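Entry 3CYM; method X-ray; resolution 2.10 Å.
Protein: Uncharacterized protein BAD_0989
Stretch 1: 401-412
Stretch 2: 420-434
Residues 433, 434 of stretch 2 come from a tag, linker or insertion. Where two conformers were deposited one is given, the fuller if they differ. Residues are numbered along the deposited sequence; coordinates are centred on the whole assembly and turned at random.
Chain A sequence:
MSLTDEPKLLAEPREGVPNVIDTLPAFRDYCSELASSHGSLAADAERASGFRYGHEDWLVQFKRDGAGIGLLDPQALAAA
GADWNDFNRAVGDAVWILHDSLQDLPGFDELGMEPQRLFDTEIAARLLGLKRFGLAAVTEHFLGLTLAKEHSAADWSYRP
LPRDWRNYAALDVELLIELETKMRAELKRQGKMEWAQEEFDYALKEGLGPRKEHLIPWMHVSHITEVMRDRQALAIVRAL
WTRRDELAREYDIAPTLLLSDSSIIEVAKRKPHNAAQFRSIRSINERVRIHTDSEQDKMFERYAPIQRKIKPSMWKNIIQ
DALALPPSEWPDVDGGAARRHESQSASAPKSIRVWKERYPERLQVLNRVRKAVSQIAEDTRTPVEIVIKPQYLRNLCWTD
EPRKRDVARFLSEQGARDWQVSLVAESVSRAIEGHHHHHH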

ATOM      1  N   GLU A 401     -33.153  11.569   5.567  1.00 27.51           N
ATOM      2  CA  GLU A 401     -33.907  11.880   4.358  1.00 28.67           C
ATOM      3  C   GLU A 401     -33.325  11.128   3.142  1.00 29.18           C
ATOM      4  O   GLU A 401     -32.862  11.775   2.192  1.00 28.05           O
ATOM      5  N   PRO A 402     -33.357   9.769   3.152  1.00 29.06           N
ATOM      6  CA  PRO A 402     -32.670   9.048   2.063  1.00 30.24           C
ATOM      7  C   PRO A 402     -33.397   9.122   0.724  1.00 28.79           C
ATOM      8  O   PRO A 402     -32.777   8.946  -0.320  1.00 34.46           O
ATOM      9  N   ARG A 403     -34.696   9.404   0.758  1.00 30.02           N
ATOM     10  CA  ARG A 403     -35.488   9.496  -0.459  1.00 26.54           C
ATOM     11  C   ARG A 403     -35.239  10.786  -1.233  1.00 27.38           C
ATOM     12  O   ARG A 403     -35.661  10.895  -2.384  1.00 32.17           O
ATOM     13  N   LYS A 404     -34.559  11.744  -0.601  1.00 24.13           N
ATOM     14  CA  LYS A 404     -34.214  13.020  -1.226  0.50 26.77           C
ATOM     15  C   LYS A 404     -32.829  12.997  -1.877  1.00 27.83           C
ATOM     16  O   LYS A 404     -32.365  14.016  -2.412  1.00 32.37           O
ATOM     17  N   ARG A 405     -32.169  11.839  -1.825  1.00 25.66           N
ATOM     18  CA  ARG A 405     -30.864  11.657  -2.459  1.00 23.83           C
ATOM     19  C   ARG A 405     -31.012  11.566  -3.970  1.00 23.87           C
ATOM     20  O   ARG A 405     -31.913  10.888  -4.479  1.00 25.35           O
ATOM     21  N   ASP A 406     -30.138  12.261  -4.688  1.00 29.10           N
ATOM     22  CA  ASP A 406     -29.935  11.956  -6.093  1.00 31.97           C
ATOM     23  C   ASP A 406     -28.870  10.875  -6.056  1.00 25.35           C
ATOM     24  O   ASP A 406     -27.687  11.180  -5.943  1.00 28.57           O
ATOM     25  N   VAL A 407     -29.311   9.621  -6.138  1.00 23.87           N
ATOM     26  CA  VAL A 407     -28.445   8.449  -5.936  1.00 24.84           C
ATOM     27  C   VAL A 407     -27.293   8.424  -6.937  1.00 26.94           C
ATOM     28  O   VAL A 407     -26.129   8.355  -6.538  1.00 31.91           O
ATOM     29  N   ALA A 408     -27.623   8.514  -8.225  1.00 27.26           N
ATOM     30  CA  ALA A 408     -26.624   8.517  -9.288  1.00 23.77           C
ATOM     31  C   ALA A 408     -25.580   9.629  -9.131  1.00 24.74           C
ATOM     32  O   ALA A 408     -24.389   9.373  -9.312  1.00 24.84           O
ATOM     33  N   ARG A 409     -26.025  10.837  -8.773  1.00 23.48           N
ATOM     34  CA  ARG A 409     -25.121  11.978  -8.574  1.00 24.86           C
ATOM     35  C   ARG A 409     -24.287  11.862  -7.295  1.00 24.99           C
ATOM     36  O   ARG A 409     -23.072  12.079  -7.332  1.00 28.22           O
ATOM     37  N   PHE A 410     -24.936  11.514  -6.178  1.00 25.61           N
ATOM     38  CA  PHE A 410     -24.255  11.338  -4.888  1.00 23.04           C
ATOM     39  C   PHE A 410     -23.138  10.315  -4.986  1.00 22.84           C
ATOM     40  O   PHE A 410     -22.050  10.539  -4.463  1.00 24.44           O
ATOM     41  N   LEU A 411     -23.425   9.195  -5.649  1.00 24.13           N
ATOM     42  CA  LEU A 411     -22.466   8.099  -5.799  1.00 23.68           C
ATOM     43  C   LEU A 411     -21.281   8.499  -6.651  1.00 21.78           C
ATOM     44  O   LEU A 411     -20.146   8.125  -6.360  1.00 27.95           O
ATOM     45  N   SER A 412     -21.563   9.271  -7.697  1.00 25.72           N
ATOM     46  CA  SER A 412     -20.545   9.822  -8.586  1.00 22.48           C
ATOM     47  C   SER A 412     -19.630  10.790  -7.824  1.00 22.59           C
ATOM     48  O   SER A 412     -18.403  10.640  -7.848  1.00 23.97           O
ATOM     49  N   GLN A 420     -20.069   1.775 -12.434  1.00 15.79           N
ATOM     50  CA  GLN A 420     -20.607   1.364 -11.147  1.00 13.25           C
ATOM     51  C   GLN A 420     -21.938   2.043 -10.918  1.00 13.47           C
ATOM     52  O   GLN A 420     -22.891   1.393 -10.530  1.00 17.06           O
ATOM     53  N   VAL A 421     -21.989   3.340 -11.208  1.00 16.44           N
ATOM     54  CA  VAL A 421     -23.210   4.153 -11.155  1.00 18.44           C
ATOM     55  C   VAL A 421     -24.297   3.654 -12.124  1.00 15.46           C
ATOM     56  O   VAL A 421     -25.446   3.484 -11.733  1.00 15.75           O
ATOM     57  N   SER A 422     -23.925   3.407 -13.375  1.00 14.23           N
ATOM     58  CA  SER A 422     -24.845   2.858 -14.370  1.00 14.15           C
ATOM     59  C   SER A 422     -25.407   1.481 -14.022  1.00 15.89           C
ATOM     60  O   SER A 422     -26.557   1.190 -14.325  1.00 18.19           O
ATOM     61  N   LEU A 423     -24.591   0.645 -13.384  1.00 17.61           N
ATOM     62  CA  LEU A 423     -25.009  -0.690 -12.964  1.00 16.63           C
ATOM     63  C   LEU A 423     -25.880  -0.666 -11.711  1.00 16.39           C
ATOM     64  O   LEU A 423     -26.783  -1.478 -11.558  1.00 17.45           O
ATOM     65  N   VAL A 424     -25.628   0.285 -10.826  1.00 16.96           N
ATOM     66  CA  VAL A 424     -26.121   0.173  -9.461  1.00 19.26           C
ATOM     67  C   VAL A 424     -27.225   1.172  -9.096  1.00 19.74           C
ATOM     68  O   VAL A 424     -28.194   0.796  -8.442  1.00 23.15           O
ATOM     69  N   ALA A 425     -27.088   2.417  -9.548  1.00 17.15           N
ATOM     70  CA  ALA A 425     -27.812   3.552  -8.962  1.00 18.76           C
ATOM     71  C   ALA A 425     -29.337   3.467  -8.968  1.00 16.47           C
ATOM     72  O   ALA A 425     -29.979   3.838  -7.987  1.00 22.47           O
ATOM     73  N   GLU A 426     -29.910   2.954 -10.055  1.00 20.02           N
ATOM     74  CA  GLU A 426     -31.368   2.862 -10.176  1.00 20.94           C
ATOM     75  C   GLU A 426     -31.944   1.829  -9.218  1.00 18.15           C
ATOM     76  O   GLU A 426     -32.957   2.091  -8.551  1.00 23.78           O
ATOM     77  N   SER A 427     -31.296   0.668  -9.149  1.00 13.06           N
ATOM     78  CA  SER A 427     -31.732  -0.389  -8.243  0.50 12.93           C
ATOM     79  C   SER A 427     -31.572   0.045  -6.790  1.00 11.76           C
ATOM     80  O   SER A 427     -32.374  -0.328  -5.948  1.00 16.59           O
ATOM     81  N   VAL A 428     -30.535   0.835  -6.509  1.00 11.03           N
ATOM     82  CA  VAL A 428     -30.301   1.356  -5.162  1.00 14.96           C
ATOM     83  C   VAL A 428     -31.394   2.375  -4.818  1.00 18.60           C
ATOM     84  O   VAL A 428     -31.999   2.302  -3.745  1.00 20.66           O
ATOM     85  N   SER A 429     -31.662   3.284  -5.758  1.00 20.29           N
ATOM     86  CA  SER A 429     -32.763   4.258  -5.669  1.00 20.59           C
ATOM     87  C   SER A 429     -34.110   3.586  -5.364  1.00 17.60           C
ATOM     88  O   SER A 429     -34.861   4.052  -4.509  1.00 20.13           O
ATOM     89  N   ARG A 430     -34.389   2.479  -6.051  1.00 20.95           N
ATOM     90  CA  ARG A 430     -35.587   1.676  -5.807  1.00 21.17           C
ATOM     91  C   ARG A 430     -35.613   1.017  -4.428  1.00 18.57           C
ATOM     92  O   ARG A 430     -36.672   0.942  -3.800  1.00 21.96           O
ATOM     93  N   ALA A 431     -34.461   0.530  -3.968  1.00 17.74           N
ATOM     94  CA  ALA A 431     -34.354  -0.069  -2.634  1.00 14.44           C
ATOM     95  C   ALA A 431     -34.609   0.958  -1.527  1.00 17.89           C
ATOM     96  O   ALA A 431     -35.331   0.675  -0.572  1.00 17.93           O
ATOM     97  N   ILE A 432     -34.034   2.152  -1.684  1.00 20.62           N
ATOM     98  CA  ILE A 432     -34.244   3.280  -0.770  1.00 19.17           C
ATOM     99  C   ILE A 432     -35.722   3.654  -0.658  1.00 27.12           C
ATOM    100  O   ILE A 432     -36.234   3.832   0.454  1.00 29.63           O
ATOM    101  N   GLU A 433     -36.395   3.748  -1.809  1.00 29.71           N
ATOM    102  CA  GLU A 433     -37.820   4.077  -1.856  0.50 30.41           C
ATOM    103  C   GLU A 433     -38.654   2.990  -1.200  1.00 31.43           C
ATOM    104  O   GLU A 433     -39.578   3.287  -0.443  1.00 32.91           O
ATOM    105  N   GLY A 434     -38.306   1.733  -1.476  1.00 34.10           N
ATOM    106  CA  GLY A 434     -38.972   0.586  -0.873  1.00 37.37           C
ATOM    107  C   GLY A 434     -40.074   0.025  -1.745  1.00 37.65           C
ATOM    108  O   GLY A 434     -41.227  -0.038  -1.328  1.00 41.04           O
TER

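The helix beginning at Val407 runs obliquely against the helix 420-433, more antiparallel than parallel: their N-to-C directions differ by 129° and the axes approach to 9.0 Å. Alanines and valines line the place where the backbones come close, with Ile432, Leu411 and Arg403 among the larger contributors.

The clearest bump in a hollow is Val407. Its CA-to-CB bond points toward the second helix, and with chi1 at t its two methyls spread into a pocket formed by Ala425, Val428, Ser429 and Ile432. CG1 of Val407 lies 3.4 Å from Ala425 O and 3.8 Å from Val428 CG1, while CG2 of Val407 rests 3.5 Å from Ser429 OG and 4.0 Å from Ile432 CD1. A short, branched side chain suits this place because it puts one methyl, CG1, near Ala425 and Val428 and the other, CG2, near Ser429 and Ile432. The small Ala425 and Ser429 form part of the pocket wall.

One residue further on, Ala408 meets Ala425 at the tightest point of the backbone register, their CA atoms 5.1 Å apart. Ala425 CB sits 3.8 Å from Ala408 CA, and the CB methyls of Ala408 and Ala425 are 3.9 Å apart, so each alanine offers a shallow surface to the other. Val421, also t, closes this end: its CG1 reaches within 3.6 Å of Ala408 O, and its CG2 lies 4.2 Å from Leu411 CB. Leu411 points toward the partner helix with chi1 near -102° and chi2 near 32°, both between the usual wells; its CD2 comes 4.0 Å from Val424 CG1 and 4.4 Å from Ala425 CB.

At the other end, Ile432 (m, t) has the largest area covered by the opposing stretch. Its CB leaves sideways, yet its branches span the 3-10 segment and the first helix: CG2 is 3.4 Å from Pro402 O and 3.9 Å from Pro402 CB, while CD1 reaches Val407. The compact proline ring suits a buried apolar spot of this kind.

Arg403 supplies the polar edge. Its chain, m, t, t through chi3, carries the guanidinium to the backbone carbonyls of Ile432 and Glu433. Glu433 O lies at the guanidinium's edge, where Arg403 NH2 donates to it at 2.9 Å and Arg403 NE makes a weak bond to it at 3.4 Å. Ile432 O lies over one face of the guanidinium, 3.2 Å from Arg403 NH2, at too poor an angle to bond. Glu433, a tag residue, bends its carboxylate back so that OE2 comes 3.4 Å from Arg403 CG.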

ATOM      1  CB  GLU A 401     -33.881  13.395   4.103  1.00 27.97           C
ATOM      2  CG  GLU A 401     -34.600  14.249   5.149  1.00 38.17           C
ATOM      3  CD  GLU A 401     -34.053  15.672   5.234  1.00 51.58           C
ATOM      4  OE1 GLU A 401     -32.816  15.850   5.277  1.00 56.77           O
ATOM      5  OE2 GLU A 401     -34.864  16.619   5.266  1.00 51.99           O
ATOM      6  CB  PRO A 402     -32.627   7.599   2.565  1.00 24.38           C
ATOM      7  CG  PRO A 402     -33.801   7.477   3.459  1.00 27.17           C
ATOM      8  CD  PRO A 402     -34.002   8.834   4.098  1.00 27.90           C
ATOM      9  CB  ARG A 403     -36.972   9.317  -0.148  1.00 25.49           C
ATOM     10  CG  ARG A 403     -37.345   7.877   0.065  1.00 27.86           C
ATOM     11  CD  ARG A 403     -38.681   7.726   0.758  1.00 21.29           C
ATOM     12  NE  ARG A 403     -38.985   6.311   0.974  1.00 17.85           N
ATOM     13  CZ  ARG A 403     -38.617   5.613   2.050  1.00 23.63           C
ATOM     14  NH1 ARG A 403     -37.928   6.185   3.035  1.00 17.91           N
ATOM     15  NH2 ARG A 403     -38.942   4.332   2.140  1.00 25.57           N
ATOM     16  CB  LYS A 404     -34.301  14.166  -0.209  0.50 25.83           C
ATOM     17  CG  LYS A 404     -35.727  14.609   0.106  0.50 30.75           C
ATOM     18  CD  LYS A 404     -35.795  16.084   0.488  0.50 34.94           C
ATOM     19  CE  LYS A 404     -35.532  16.305   1.965  0.50 37.37           C
ATOM     20  NZ  LYS A 404     -36.732  16.031   2.811  0.50 33.84           N
ATOM     21  CB  ARG A 405     -30.185  10.374  -1.973  1.00 19.88           C
ATOM     22  CG  ARG A 405     -29.775  10.341  -0.520  1.00 18.37           C
ATOM     23  CD  ARG A 405     -28.668  11.319  -0.220  1.00 23.12           C
ATOM     24  NE  ARG A 405     -27.731  10.752   0.746  1.00 25.39           N
ATOM     25  CZ  ARG A 405     -26.967  11.459   1.570  1.00 19.76           C
ATOM     26  NH1 ARG A 405     -27.016  12.786   1.567  1.00 17.65           N
ATOM     27  NH2 ARG A 405     -26.144  10.829   2.394  1.00 18.02           N
ATOM     28  CB  ASP A 406     -29.460  13.189  -6.876  1.00 32.47           C
ATOM     29  CG  ASP A 406     -29.376  12.949  -8.394  1.00 40.31           C
ATOM     30  OD1 ASP A 406     -29.449  13.956  -9.132  1.00 46.45           O
ATOM     31  OD2 ASP A 406     -29.219  11.789  -8.864  1.00 30.58           O
ATOM     32  CB  VAL A 407     -29.247   7.116  -5.976  1.00 20.59           C
ATOM     33  CG1 VAL A 407     -28.328   5.907  -5.887  1.00 24.55           C
ATOM     34  CG2 VAL A 407     -30.267   7.068  -4.852  1.00 27.84           C
ATOM     35  CB  ALA A 408     -27.298   8.589 -10.654  1.00 24.03           C
ATOM     36  CB  ARG A 409     -25.884  13.315  -8.625  1.00 29.72           C
ATOM     37  CG  ARG A 409     -25.026  14.569  -8.363  1.00 36.61           C
ATOM     38  CD  ARG A 409     -25.826  15.872  -8.469  1.00 47.34           C
ATOM     39  NE  ARG A 409     -27.060  15.847  -7.679  1.00 60.09           N
ATOM     40  CZ  ARG A 409     -27.835  16.905  -7.440  1.00 63.25           C
ATOM     41  NH1 ARG A 409     -27.516  18.104  -7.916  1.00 65.71           N
ATOM     42  NH2 ARG A 409     -28.937  16.765  -6.713  1.00 62.19           N
ATOM     43  CB  PHE A 410     -25.231  10.910  -3.779  1.00 24.07           C
ATOM     44  CG  PHE A 410     -24.617  10.880  -2.395  1.00 30.20           C
ATOM     45  CD1 PHE A 410     -24.657  12.009  -1.580  1.00 32.41           C
ATOM     46  CD2 PHE A 410     -24.001   9.726  -1.904  1.00 31.75           C
ATOM     47  CE1 PHE A 410     -24.087  11.991  -0.310  1.00 31.43           C
ATOM     48  CE2 PHE A 410     -23.427   9.705  -0.639  1.00 32.34           C
ATOM     49  CZ  PHE A 410     -23.476  10.834   0.164  1.00 36.22           C
ATOM     50  CB  LEU A 411     -23.154   6.868  -6.388  1.00 18.91           C
ATOM     51  CG  LEU A 411     -23.535   5.700  -5.474  1.00 15.10           C
ATOM     52  CD1 LEU A 411     -23.906   6.094  -4.049  1.00 18.51           C
ATOM     53  CD2 LEU A 411     -24.640   4.917  -6.151  1.00  5.95           C
ATOM     54  CB  SER A 412     -21.220  10.519  -9.772  1.00 21.36           C
ATOM     55  OG  SER A 412     -20.546  10.239 -10.981  1.00 28.37           O
ATOM     56  CB  GLN A 420     -19.637   1.687 -10.016  1.00  8.00           C
ATOM     57  CG  GLN A 420     -18.287   1.046 -10.191  1.00 11.56           C
ATOM     58  CD  GLN A 420     -17.385   1.246  -9.019  1.00 11.32           C
ATOM     59  OE1 GLN A 420     -17.220   2.360  -8.526  1.00 20.77           O
ATOM     60  NE2 GLN A 420     -16.789   0.163  -8.553  1.00 16.38           N
ATOM     61  CB  VAL A 421     -22.885   5.652 -11.409  1.00 14.23           C
ATOM     62  CG1 VAL A 421     -24.147   6.494 -11.455  1.00 19.27           C
ATOM     63  CG2 VAL A 421     -21.952   6.177 -10.334  1.00 13.15           C
ATOM     64  CB  SER A 422     -24.159   2.793 -15.726  1.00 17.87           C
ATOM     65  OG  SER A 422     -23.830   4.096 -16.170  1.00 20.30           O
ATOM     66  CB  LEU A 423     -23.782  -1.574 -12.730  1.00 18.20           C
ATOM     67  CG  LEU A 423     -23.962  -3.075 -12.508  1.00 19.43           C
ATOM     68  CD1 LEU A 423     -24.615  -3.758 -13.715  1.00 19.85           C
ATOM     69  CD2 LEU A 423     -22.628  -3.711 -12.172  1.00  9.43           C
ATOM     70  CB  VAL A 424     -24.900   0.171  -8.461  1.00 20.80           C
ATOM     71  CG1 VAL A 424     -25.085   1.066  -7.243  1.00 12.58           C
ATOM     72  CG2 VAL A 424     -24.501  -1.254  -8.092  1.00 13.76           C
ATOM     73  CB  ALA A 425     -27.353   4.845  -9.588  1.00 22.31           C
ATOM     74  CB  GLU A 426     -31.800   2.547 -11.616  1.00 19.79           C
ATOM     75  CG  GLU A 426     -33.288   2.789 -11.857  1.00 20.44           C
ATOM     76  CD  GLU A 426     -33.760   2.397 -13.242  1.00 22.47           C
ATOM     77  OE1 GLU A 426     -34.983   2.359 -13.472  1.00 24.25           O
ATOM     78  OE2 GLU A 426     -32.914   2.118 -14.106  1.00 19.20           O
ATOM     79  CB  SER A 427     -30.979  -1.694  -8.510  0.50 13.77           C
ATOM     80  OG  SER A 427     -31.500  -2.353  -9.651  0.50 18.47           O
ATOM     81  CB  VAL A 428     -28.869   1.938  -5.020  1.00 17.73           C
ATOM     82  CG1 VAL A 428     -28.733   2.805  -3.780  1.00 20.95           C
ATOM     83  CG2 VAL A 428     -27.849   0.804  -4.959  1.00 14.30           C
ATOM     84  CB  SER A 429     -32.858   5.044  -6.978  1.00 19.09           C
ATOM     85  OG  SER A 429     -33.155   6.399  -6.744  1.00 28.32           O
ATOM     86  CB  ARG A 430     -35.744   0.611  -6.888  1.00 22.38           C
ATOM     87  CG  ARG A 430     -36.200   1.166  -8.201  1.00 20.65           C
ATOM     88  CD  ARG A 430     -36.199   0.110  -9.287  1.00 23.72           C
ATOM     89  NE  ARG A 430     -36.432   0.707 -10.602  1.00 14.93           N
ATOM     90  CZ  ARG A 430     -36.897   0.047 -11.660  1.00 25.83           C
ATOM     91  NH1 ARG A 430     -37.191  -1.242 -11.578  1.00 30.63           N
ATOM     92  NH2 ARG A 430     -37.075   0.682 -12.808  1.00 25.34           N
ATOM     93  CB  ALA A 431     -32.999  -0.745  -2.451  1.00 15.90           C
ATOM     94  CB  ILE A 432     -33.417   4.511  -1.204  1.00 19.37           C
ATOM     95  CG1 ILE A 432     -31.948   4.306  -0.833  1.00 15.42           C
ATOM     96  CG2 ILE A 432     -33.962   5.805  -0.583  1.00 16.51           C
ATOM     97  CD1 ILE A 432     -30.981   5.396  -1.314  1.00 19.64           C
ATOM     98  CB  GLU A 433     -38.288   4.311  -3.295  0.50 30.40           C
ATOM     99  CG  GLU A 433     -38.175   5.755  -3.751  0.50 32.85           C
ATOM    100  CD  GLU A 433     -39.387   6.601  -3.401  0.50 33.96           C
ATOM    101  OE1 GLU A 433     -40.521   6.195  -3.734  0.50 34.48           O
ATOM    102  OE2 GLU A 433     -39.203   7.685  -2.809  0.50 32.55           O
TER